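Local coordinates for hypothetical protein TTHA1281 (Thermus thermophilus, PDB 2E6X) that is of unknown function, belongs to the DUF3248 family and forms a two-chain assembly of small alpha-beta subunits, at residues A[15-20]-A[24-29]; A[53-56]-A[60-63]. All blocks are in the same frame, centred on the assembly; numbering follows the deposited sequence.

From the N terminus the chain passes helix 2-8, enters strand 13-19 and returns as strand 26-32; contact 1 (15-20 with 24-29) closes this hairpin, whose strands are joined by residues 20-25. Only after contact 1 is complete does contact 2 open: helix 50-58 runs on past 56 to its end, and after E59 the segment 60-63 folds back on 53-56. The two loops follow in series, neither nesting nor crossing. Their centres are 9 Å apart, and they share the sheet: strand 62-66 runs parallel to 26-32, with L26 N to R61 O and V28 N to R63 O both 2.9 Å. Helix 50-58 meets the hairpin through M17 CE and M53 CE, 3.4 Å apart.

Contact 1 (A[15-20]-A[24-29]); sequences WRMGRA and DVLVVR
The indole of W15 meets V28 with its edge: V28 CG1 lies in the ring plane, 3.5 Å from W15 CZ3, while W15 also packs on M17 of the second subunit. R19's guanidinium and D24's carboxylate are turned 71° apart, and their charged atoms do not touch; D24 OD1 is instead salt-bridged to R55. R19 NE (2.9 Å) and NH2 both donate to A20 O, a side-on grip on a single oxygen. The chain reaches it because CG stands opposite the backbone N (chi1 -154°) and the chain bends at chi3. The backbones form an antiparallel beta hairpin: R16 with R29 and G18 with V27 are hydrogen-bonded pairs, and R29 N to R16 O, at 2.8 Å, is almost straight (176°). M17 with V28, between these, and R19 with L26, beyond G18/V27 toward the turn, are non-hydrogen-bonded pairs. Selenomethionine M17 places CE 3.9 Å from L26 CD2, on the face where helix 50-58 packs. R19 CG rests 3.3 Å from V25 O, the acceptor of A20 N; a serine in place of R19 would probably leave A20 O without its two-nitrogen grip. Near the turn, A20 CB meets V27 CG2 at 4.0 Å.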
loop_
_atom_site.group_PDB
_atom_site.type_symbol
_atom_site.label_atom_id
_atom_site.label_comp_id
_atom_site.label_asym_id
_atom_site.label_seq_id
_atom_site.Cartn_x
_atom_site.Cartn_y
_atom_site.Cartn_z
ATOM N N TRP A 15 7.203 1.997 1.232
ATOM C CA TRP A 15 5.869 1.905 1.800
ATOM C C TRP A 15 5.895 2.035 3.313
ATOM O O TRP A 15 6.743 1.422 3.975
ATOM C CB TRP A 15 5.229 0.558 1.478
ATOM C CG TRP A 15 4.947 0.349 0.049
ATOM C CD1 TRP A 15 5.797 -0.170 -0.894
ATOM C CD2 TRP A 15 3.747 0.702 -0.639
ATOM N NE1 TRP A 15 5.192 -0.155 -2.130
ATOM C CE2 TRP A 15 3.936 0.377 -2.001
ATOM C CE3 TRP A 15 2.530 1.269 -0.240
ATOM C CZ2 TRP A 15 2.949 0.596 -2.964
ATOM C CZ3 TRP A 15 1.545 1.487 -1.209
ATOM C CH2 TRP A 15 1.766 1.151 -2.553
ATOM N N ARG A 16 4.968 2.837 3.858
ATOM C CA ARG A 16 4.826 3.014 5.302
ATOM C C ARG A 16 3.335 3.105 5.571
ATOM O O ARG A 16 2.576 3.646 4.755
ATOM C CB ARG A 16 5.494 4.305 5.796
ATOM C CG ARG A 16 7.043 4.359 5.651
ATOM C CD ARG A 16 7.762 3.385 6.580
ATOM N NE ARG A 16 9.217 3.580 6.502
ATOM C CZ ARG A 16 10.019 2.966 5.635
ATOM N NH1 ARG A 16 9.519 2.089 4.770
ATOM N NH2 ARG A 16 11.321 3.262 5.617
HETATM N N MSE A 17 2.894 2.585 6.708
HETATM C CA MSE A 17 1.476 2.661 7.021
HETATM C C MSE A 17 1.243 2.709 8.507
HETATM O O MSE A 17 2.115 2.354 9.289
HETATM C CB MSE A 17 0.769 1.458 6.462
HETATM C CG MSE A 17 1.446 0.216 6.924
HETATM SE SE MSE A 17 0.794 -1.218 5.942
HETATM C CE MSE A 17 -1.120 -0.880 6.072
ATOM N N GLY A 18 0.031 3.121 8.871
ATOM C CA GLY A 18 -0.337 3.227 10.265
ATOM C C GLY A 18 -1.577 4.097 10.368
ATOM O O GLY A 18 -2.061 4.692 9.377
ATOM N N ARG A 19 -2.127 4.174 11.566
ATOM C CA ARG A 19 -3.320 4.965 11.720
ATOM C C ARG A 19 -3.003 6.437 11.903
ATOM O O ARG A 19 -1.986 6.798 12.487
ATOM C CB ARG A 19 -4.163 4.471 12.911
ATOM C CG ARG A 19 -5.659 4.805 12.764
ATOM C CD ARG A 19 -6.383 4.786 14.131
ATOM N NE ARG A 19 -6.137 6.066 14.765
ATOM C CZ ARG A 19 -6.222 6.321 16.064
ATOM N NH1 ARG A 19 -6.574 5.357 16.931
ATOM N NH2 ARG A 19 -5.909 7.553 16.496
ATOM N N ALA A 20 -3.865 7.298 11.363
ATOM C CA ALA A 20 -3.689 8.739 11.539
ATOM C C ALA A 20 -3.832 8.969 13.058
ATOM O O ALA A 20 -4.605 8.272 13.717
ATOM C CB ALA A 20 -4.798 9.464 10.820
ATOM N N ASP A 24 -9.959 8.072 12.771
ATOM C CA ASP A 24 -9.994 6.641 12.596
ATOM C C ASP A 24 -9.768 6.304 11.113
ATOM O O ASP A 24 -10.661 5.829 10.437
ATOM C CB ASP A 24 -11.349 6.144 13.091
ATOM C CG ASP A 24 -11.407 4.647 13.185
ATOM O OD1 ASP A 24 -10.432 4.071 13.672
ATOM O OD2 ASP A 24 -12.408 4.057 12.761
ATOM N N VAL A 25 -8.557 6.550 10.622
ATOM C CA VAL A 25 -8.236 6.304 9.218
ATOM C C VAL A 25 -6.865 5.624 9.046
ATOM O O VAL A 25 -5.877 6.042 9.674
ATOM C CB VAL A 25 -8.230 7.632 8.466
ATOM C CG1 VAL A 25 -7.780 7.425 7.036
ATOM C CG2 VAL A 25 -9.663 8.259 8.475
ATOM N N LEU A 26 -6.817 4.598 8.193
ATOM C CA LEU A 26 -5.554 3.921 7.907
ATOM C C LEU A 26 -4.847 4.751 6.833
ATOM O O LEU A 26 -5.429 5.039 5.789
ATOM C CB LEU A 26 -5.762 2.496 7.367
ATOM C CG LEU A 26 -4.419 1.904 6.864
ATOM C CD1 LEU A 26 -3.555 1.506 8.105
ATOM C CD2 LEU A 26 -4.660 0.684 5.966
ATOM N N VAL A 27 -3.603 5.147 7.098
ATOM C CA VAL A 27 -2.866 5.927 6.114
ATOM C C VAL A 27 -1.769 5.069 5.470
ATOM O O VAL A 27 -1.036 4.329 6.147
ATOM C CB VAL A 27 -2.229 7.201 6.763
ATOM C CG1 VAL A 27 -1.360 7.942 5.767
ATOM C CG2 VAL A 27 -3.358 8.141 7.322
ATOM N N VAL A 28 -1.722 5.082 4.152
ATOM C CA VAL A 28 -0.651 4.389 3.450
ATOM C C VAL A 28 0.163 5.459 2.751
ATOM O O VAL A 28 -0.389 6.317 2.007
ATOM C CB VAL A 28 -1.211 3.390 2.452
ATOM C CG1 VAL A 28 -0.099 2.878 1.516
ATOM C CG2 VAL A 28 -1.835 2.228 3.257
ATOM N N ARG A 29 1.457 5.483 3.033
ATOM C CA ARG A 29 2.296 6.467 2.360
ATOM C C ARG A 29 3.202 5.724 1.400
ATOM O O ARG A 29 3.769 4.683 1.762
ATOM C CB ARG A 29 3.127 7.276 3.367
ATOM C CG ARG A 29 2.269 8.105 4.253
ATOM C CD ARG A 29 3.079 8.759 5.345
ATOM N NE ARG A 29 2.232 9.703 6.080
ATOM C CZ ARG A 29 2.568 10.240 7.237
ATOM N NH1 ARG A 29 3.746 9.923 7.789
ATOM N NH2 ARG A 29 1.715 11.060 7.858
#

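Contact 2 (A[53-56]-A[60-63]); sequences MRRL and GRVR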
loop_
_atom_site.group_PDB
_atom_site.type_symbol
_atom_site.label_atom_id
_atom_site.label_comp_id
_atom_site.label_asym_id
_atom_site.label_seq_id
_atom_site.Cartn_x
_atom_site.Cartn_y
_atom_site.Cartn_z
HETATM N N MSE A 53 -6.333 -3.018 10.910
HETATM C CA MSE A 53 -6.015 -2.646 9.533
HETATM C C MSE A 53 -7.001 -3.288 8.579
HETATM O O MSE A 53 -7.445 -2.651 7.642
HETATM C CB MSE A 53 -4.598 -3.073 9.128
HETATM C CG MSE A 53 -3.473 -2.321 9.819
HETATM SE SE MSE A 53 -1.749 -2.769 8.984
HETATM C CE MSE A 53 -2.485 -3.644 7.418
ATOM N N ARG A 54 -7.373 -4.538 8.831
ATOM C CA ARG A 54 -8.301 -5.191 7.931
ATOM C C ARG A 54 -9.649 -4.453 7.985
ATOM O O ARG A 54 -10.236 -4.133 6.959
ATOM C CB ARG A 54 -8.456 -6.687 8.310
ATOM C CG ARG A 54 -9.623 -7.368 7.642
ATOM C CD ARG A 54 -9.752 -8.821 8.157
ATOM N NE ARG A 54 -10.948 -9.480 7.645
ATOM C CZ ARG A 54 -12.131 -9.468 8.257
ATOM N NH1 ARG A 54 -12.289 -8.822 9.430
ATOM N NH2 ARG A 54 -13.165 -10.115 7.704
ATOM N N ARG A 55 -10.110 -4.164 9.200
ATOM C CA ARG A 55 -11.377 -3.460 9.404
ATOM C C ARG A 55 -11.419 -2.113 8.638
ATOM O O ARG A 55 -12.378 -1.786 7.936
ATOM C CB ARG A 55 -11.592 -3.196 10.904
ATOM C CG ARG A 55 -12.757 -2.226 11.191
ATOM C CD ARG A 55 -13.018 -1.962 12.687
ATOM N NE ARG A 55 -12.081 -1.024 13.320
ATOM C CZ ARG A 55 -12.089 0.303 13.144
ATOM N NH1 ARG A 55 -12.990 0.866 12.352
ATOM N NH2 ARG A 55 -11.185 1.071 13.756
ATOM N N LEU A 56 -10.353 -1.355 8.781
ATOM C CA LEU A 56 -10.265 -0.046 8.150
ATOM C C LEU A 56 -10.254 -0.152 6.619
ATOM O O LEU A 56 -10.917 0.638 5.931
ATOM C CB LEU A 56 -9.031 0.676 8.711
ATOM C CG LEU A 56 -9.178 1.140 10.184
ATOM C CD1 LEU A 56 -7.844 1.647 10.689
ATOM C CD2 LEU A 56 -10.263 2.278 10.320
ATOM N N GLY A 60 -13.327 0.971 3.889
ATOM C CA GLY A 60 -12.948 2.056 3.010
ATOM C C GLY A 60 -12.338 3.269 3.709
ATOM O O GLY A 60 -12.134 4.323 3.068
ATOM N N ARG A 61 -12.015 3.145 4.999
ATOM C CA ARG A 61 -11.390 4.269 5.763
ATOM C C ARG A 61 -9.864 4.236 5.587
ATOM O O ARG A 61 -9.121 3.887 6.528
ATOM C CB ARG A 61 -11.683 4.148 7.269
ATOM C CG ARG A 61 -13.150 4.328 7.651
ATOM C CD ARG A 61 -13.366 3.949 9.104
ATOM N NE ARG A 61 -14.766 3.682 9.395
ATOM C CZ ARG A 61 -15.711 4.616 9.359
ATOM N NH1 ARG A 61 -15.388 5.873 9.041
ATOM N NH2 ARG A 61 -16.977 4.305 9.633
ATOM N N VAL A 62 -9.402 4.570 4.385
ATOM C CA VAL A 62 -7.976 4.520 4.037
ATOM C C VAL A 62 -7.645 5.711 3.128
ATOM O O VAL A 62 -8.444 6.093 2.273
ATOM C CB VAL A 62 -7.632 3.300 3.167
ATOM C CG1 VAL A 62 -6.105 3.145 3.069
ATOM C CG2 VAL A 62 -8.246 2.073 3.711
ATOM N N ARG A 63 -6.466 6.272 3.334
ATOM C CA ARG A 63 -5.999 7.379 2.560
ATOM C C ARG A 63 -4.599 7.011 2.087
ATOM O O ARG A 63 -3.715 6.715 2.890
ATOM C CB ARG A 63 -5.938 8.645 3.386
ATOM C CG ARG A 63 -5.313 9.830 2.598
ATOM C CD ARG A 63 -5.477 11.155 3.343
ATOM N NE ARG A 63 -4.711 12.223 2.683
ATOM C CZ ARG A 63 -5.168 12.906 1.638
ATOM N NH1 ARG A 63 -6.387 12.644 1.123
ATOM N NH2 ARG A 63 -4.431 13.878 1.125
#
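R61 and L56, whose side chains meet at about a right angle, together make up most of the contact, and R61 can be followed outward from CB. Its CB points toward the helix and lies 3.8 Å from both L56 O and L56 CD2. CG stands opposite the carbonyl carbon (chi1 -67°), and from there to NE the chain is extended. CD consequently passes over the leucine methyl, 3.7 Å from L56 CD2, so the aliphatic part of the arginine covers a residue that is itself buried against L26 and L48. Beyond CD the character changes from apolar to charged. NE comes to 4.5 Å from R55 NH1, near the plane of the R55 guanidinium; E59 OE1 forms salt bridges with R55 NH1 and R61 NE, so one carboxylate oxygen probably holds the two side chains together. R55 also bridges to D24 through NH2, while one face of its guanidinium lies over L56 CG.

The backbone supplies the polar link: R61 N donates to L56 O over 2.9 Å, in the carbonyl plane though bent at the hydrogen (131°). V62 CG2 approaches the same oxygen at 3.8 Å. G60, with phi 74°, is the first residue to leave helical geometry. R61 then forms the centre of an inverse gamma turn, in which V62 N bonds weakly to G60 O. Positive phi at G60 and two bonds back into the last turn identify a Schellman motif, here ending helix 50-58 and leading through the turn at R61 into strand 62-66, outermost in the sheet of this chain.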